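Local structure of acetate CoA-transferase subunit beta (Escherichia coli DH5[alpha], 5DBN) at residues 4-15 / 27-35. The protein catalyses, as the beta subunit of acetate CoA-transferase, the transfer of CoA from acetyl-CoA to acetoacetate and other short-chain fatty acids through a covalent enzyme-CoA intermediate. Numbering follows the deposited sequence.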
loop_
_atom_site.group_PDB
_atom_site.type_symbol
_atom_site.label_atom_id
_atom_site.label_comp_id
_atom_site.label_asym_id
_atom_site.label_seq_id
_atom_site.Cartn_x
_atom_site.Cartn_y
_atom_site.Cartn_z
ATOM N N LYS B 4 -32.219 -0.488 22.690
ATOM C CA LYS B 4 -30.852 -0.529 22.185
ATOM C C LYS B 4 -30.099 -1.726 22.756
ATOM O O LYS B 4 -29.290 -2.349 22.070
ATOM C CB LYS B 4 -30.115 0.760 22.540
ATOM C CG LYS B 4 -30.726 2.014 21.946
ATOM C CD LYS B 4 -29.894 3.240 22.290
ATOM C CE LYS B 4 -30.588 4.525 21.874
ATOM N NZ LYS B 4 -29.781 5.731 22.213
ATOM N N GLN B 5 -30.376 -2.043 24.018
ATOM C CA GLN B 5 -29.703 -3.146 24.691
ATOM C C GLN B 5 -30.173 -4.499 24.165
ATOM O O GLN B 5 -29.364 -5.412 24.010
ATOM C CB GLN B 5 -29.918 -3.058 26.204
ATOM C CG GLN B 5 -29.199 -1.880 26.846
ATOM C CD GLN B 5 -29.446 -1.777 28.340
ATOM O OE1 GLN B 5 -30.413 -2.332 28.864
ATOM N NE2 GLN B 5 -28.566 -1.063 29.034
ATOM N N ARG B 6 -31.466 -4.637 23.884
ATOM C CA ARG B 6 -31.953 -5.880 23.294
ATOM C C ARG B 6 -31.376 -6.055 21.890
ATOM O O ARG B 6 -30.973 -7.155 21.512
ATOM C CB ARG B 6 -33.488 -5.940 23.257
ATOM C CG ARG B 6 -34.153 -5.988 24.633
ATOM C CD ARG B 6 -35.685 -5.938 24.549
ATOM N NE ARG B 6 -36.239 -4.708 23.983
ATOM C CZ ARG B 6 -36.612 -3.647 24.697
ATOM N NH1 ARG B 6 -36.502 -3.648 26.021
ATOM N NH2 ARG B 6 -37.116 -2.583 24.086
ATOM N N ILE B 7 -31.345 -4.973 21.119
ATOM C CA ILE B 7 -30.737 -4.998 19.793
ATOM C C ILE B 7 -29.273 -5.431 19.889
ATOM O O ILE B 7 -28.849 -6.367 19.211
ATOM C CB ILE B 7 -30.831 -3.621 19.104
ATOM C CG1 ILE B 7 -32.295 -3.261 18.853
ATOM C CG2 ILE B 7 -30.056 -3.619 17.784
ATOM C CD1 ILE B 7 -32.520 -1.818 18.471
ATOM N N ALA B 8 -28.510 -4.734 20.726
ATOM C CA ALA B 8 -27.096 -5.037 20.921
ATOM C C ALA B 8 -26.907 -6.480 21.368
ATOM O O ALA B 8 -26.001 -7.175 20.906
ATOM C CB ALA B 8 -26.487 -4.088 21.936
ATOM N N ARG B 9 -27.768 -6.919 22.279
ATOM C CA ARG B 9 -27.725 -8.281 22.790
ATOM C C ARG B 9 -27.933 -9.295 21.666
ATOM O O ARG B 9 -27.202 -10.279 21.566
ATOM C CB ARG B 9 -28.784 -8.465 23.878
ATOM C CG ARG B 9 -28.834 -9.845 24.510
ATOM C CD ARG B 9 -29.827 -9.863 25.665
ATOM N NE ARG B 9 -29.933 -11.173 26.300
ATOM C CZ ARG B 9 -30.669 -11.423 27.380
ATOM N NH1 ARG B 9 -31.370 -10.452 27.953
ATOM N NH2 ARG B 9 -30.707 -12.646 27.893
ATOM N N ARG B 10 -28.930 -9.053 20.819
ATOM C CA ARG B 10 -29.204 -9.954 19.704
ATOM C C ARG B 10 -28.055 -9.989 18.693
ATOM O O ARG B 10 -27.673 -11.060 18.222
ATOM C CB ARG B 10 -30.510 -9.562 19.003
ATOM C CG ARG B 10 -30.838 -10.411 17.772
ATOM C CD ARG B 10 -30.900 -11.901 18.099
ATOM N NE ARG B 10 -30.978 -12.730 16.899
ATOM C CZ ARG B 10 -29.922 -13.168 16.216
ATOM N NH1 ARG B 10 -28.691 -12.851 16.595
ATOM N NH2 ARG B 10 -30.097 -13.921 15.140
ATOM N N VAL B 11 -27.513 -8.822 18.356
ATOM C CA VAL B 11 -26.389 -8.747 17.428
ATOM C C VAL B 11 -25.178 -9.493 17.985
ATOM O O VAL B 11 -24.461 -10.171 17.245
ATOM C CB VAL B 11 -26.002 -7.281 17.121
ATOM C CG1 VAL B 11 -24.709 -7.212 16.314
ATOM C CG2 VAL B 11 -27.123 -6.577 16.368
ATOM N N ALA B 12 -24.952 -9.363 19.288
ATOM C CA ALA B 12 -23.837 -10.035 19.943
ATOM C C ALA B 12 -23.918 -11.548 19.766
ATOM O O ALA B 12 -22.898 -12.220 19.618
ATOM C CB ALA B 12 -23.804 -9.678 21.422
ATOM N N GLN B 13 -25.138 -12.076 19.785
ATOM C CA GLN B 13 -25.359 -13.509 19.609
ATOM C C GLN B 13 -25.102 -13.962 18.170
ATOM O O GLN B 13 -24.980 -15.157 17.904
ATOM C CB GLN B 13 -26.784 -13.879 20.031
ATOM C CG GLN B 13 -27.019 -13.788 21.534
ATOM C CD GLN B 13 -28.466 -14.025 21.928
ATOM O OE1 GLN B 13 -29.356 -14.066 21.078
ATOM N NE2 GLN B 13 -28.707 -14.184 23.224
ATOM N N GLU B 14 -25.003 -13.008 17.249
ATOM C CA GLU B 14 -24.778 -13.328 15.840
ATOM C C GLU B 14 -23.306 -13.594 15.560
ATOM O O GLU B 14 -22.966 -14.361 14.658
ATOM C CB GLU B 14 -25.266 -12.187 14.944
ATOM C CG GLU B 14 -25.256 -12.511 13.456
ATOM C CD GLU B 14 -26.271 -13.570 13.069
ATOM O OE1 GLU B 14 -27.184 -13.853 13.874
ATOM O OE2 GLU B 14 -26.148 -14.122 11.956
ATOM N N LEU B 15 -22.438 -12.955 16.336
ATOM C CA LEU B 15 -21.003 -13.057 16.121
ATOM C C LEU B 15 -20.481 -14.442 16.486
ATOM O O LEU B 15 -20.944 -15.053 17.449
ATOM C CB LEU B 15 -20.269 -11.995 16.940
ATOM C CG LEU B 15 -20.748 -10.555 16.745
ATOM C CD1 LEU B 15 -19.979 -9.610 17.653
ATOM C CD2 LEU B 15 -20.614 -10.131 15.291
ATOM N N LEU B 27 -24.754 3.025 18.856
ATOM C CA LEU B 27 -25.379 1.816 19.386
ATOM C C LEU B 27 -24.469 0.588 19.269
ATOM O O LEU B 27 -24.337 -0.168 20.230
ATOM C CB LEU B 27 -26.713 1.559 18.672
ATOM C CG LEU B 27 -27.693 0.563 19.306
ATOM C CD1 LEU B 27 -29.103 0.870 18.834
ATOM C CD2 LEU B 27 -27.341 -0.882 18.982
ATOM N N PRO B 28 -23.857 0.366 18.089
ATOM C CA PRO B 28 -23.074 -0.860 17.880
ATOM C C PRO B 28 -21.989 -1.111 18.931
ATOM O O PRO B 28 -21.671 -2.271 19.196
ATOM C CB PRO B 28 -22.443 -0.639 16.503
ATOM C CG PRO B 28 -23.369 0.285 15.811
ATOM C CD PRO B 28 -23.863 1.211 16.879
ATOM N N THR B 29 -21.418 -0.053 19.500
ATOM C CA THR B 29 -20.365 -0.209 20.505
ATOM C C THR B 29 -20.867 -1.012 21.703
ATOM O O THR B 29 -20.084 -1.660 22.398
ATOM C CB THR B 29 -19.838 1.152 21.003
ATOM O OG1 THR B 29 -20.903 1.888 21.620
ATOM C CG2 THR B 29 -19.261 1.958 19.851
ATOM N N MET B 30 -22.176 -0.961 21.939
ATOM C CA MET B 30 -22.793 -1.682 23.048
ATOM C C MET B 30 -22.721 -3.195 22.850
ATOM O O MET B 30 -22.827 -3.955 23.813
ATOM C CB MET B 30 -24.253 -1.261 23.217
ATOM C CG MET B 30 -24.434 0.141 23.761
ATOM S SD MET B 30 -26.134 0.742 23.636
ATOM C CE MET B 30 -26.980 -0.379 24.747
ATOM N N VAL B 31 -22.565 -3.626 21.601
ATOM C CA VAL B 31 -22.524 -5.051 21.281
ATOM C C VAL B 31 -21.386 -5.743 22.023
ATOM O O VAL B 31 -21.483 -6.918 22.373
ATOM C CB VAL B 31 -22.364 -5.280 19.759
ATOM C CG1 VAL B 31 -22.193 -6.766 19.435
ATOM C CG2 VAL B 31 -23.561 -4.714 19.008
ATOM N N ALA B 32 -20.316 -4.999 22.281
ATOM C CA ALA B 32 -19.150 -5.544 22.966
ATOM C C ALA B 32 -19.479 -5.917 24.411
ATOM O O ALA B 32 -18.740 -6.669 25.048
ATOM C CB ALA B 32 -18.004 -4.548 22.926
ATOM N N ASN B 33 -20.594 -5.398 24.918
ATOM C CA ASN B 33 -20.968 -5.591 26.315
ATOM C C ASN B 33 -21.939 -6.752 26.515
ATOM O O ASN B 33 -22.461 -6.942 27.615
ATOM C CB ASN B 33 -21.604 -4.312 26.867
ATOM C CG ASN B 33 -20.702 -3.102 26.728
ATOM O OD1 ASN B 33 -19.478 -3.228 26.643
ATOM N ND2 ASN B 33 -21.303 -1.917 26.703
ATOM N N TYR B 34 -22.183 -7.519 25.455
ATOM C CA TYR B 34 -23.152 -8.614 25.509
ATOM C C TYR B 34 -22.654 -9.872 24.797
ATOM O O TYR B 34 -23.455 -10.709 24.380
ATOM C CB TYR B 34 -24.485 -8.168 24.904
ATOM C CG TYR B 34 -25.159 -7.061 25.682
ATOM C CD1 TYR B 34 -25.905 -7.339 26.820
ATOM C CD2 TYR B 34 -25.054 -5.738 25.274
ATOM C CE1 TYR B 34 -26.520 -6.332 27.532
ATOM C CE2 TYR B 34 -25.668 -4.724 25.980
ATOM C CZ TYR B 34 -26.399 -5.025 27.108
ATOM O OH TYR B 34 -27.011 -4.015 27.811
ATOM N N LEU B 35 -21.340 -10.007 24.653
ATOM C CA LEU B 35 -20.773 -11.195 24.026
ATOM C C LEU B 35 -21.041 -12.428 24.887
ATOM O O LEU B 35 -20.708 -12.437 26.072
ATOM C CB LEU B 35 -19.270 -11.026 23.805
ATOM C CG LEU B 35 -18.867 -9.863 22.898
ATOM C CD1 LEU B 35 -17.354 -9.677 22.915
ATOM C CD2 LEU B 35 -19.358 -10.087 21.476
#
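Leu-27 straddles the start of the N-terminal helix in this CoA-transferase alpha/beta fold. Its CD1 touches CG of Lys-4 at 3.7 Å, while CD2 reaches CG2 of Ile-7. The segment 27-35 follows strand 20-23 and packs beside helix 3-12, next to the parallel part of the main sheet. No hydrogen bond joins the two segments; the join is largely apolar. Met-30 sets its CB against CB of Ala-8 at 3.8 Å. The thioether then bends at its end (chi3 65°), which turns CE onto CG of Gln-5. Val-31 splits its branches: CG2 meets CG1 of Val-11, and CG1 lies 3.7 Å from CA of Ala-12. Val-11 also packs on Val-97 and Ile-136 of the sheet. Tyr-34 lies along the helix; its CD2 is 4.0 Å from CB of Ala-8, and its CB lies near CA of Arg-9. The backbone O of Gln-5 sits over one ring face, offset toward the rim. The phenol OH ends beside CB and CG of Gln-5. A serine in place of Tyr-34 would probably leave a gap beside Ala-8 and Arg-9 and take the cover from CB and CG of Gln-5. Leu-35 closes the far end, its CD2 3.9 Å from CD1 of Leu-15.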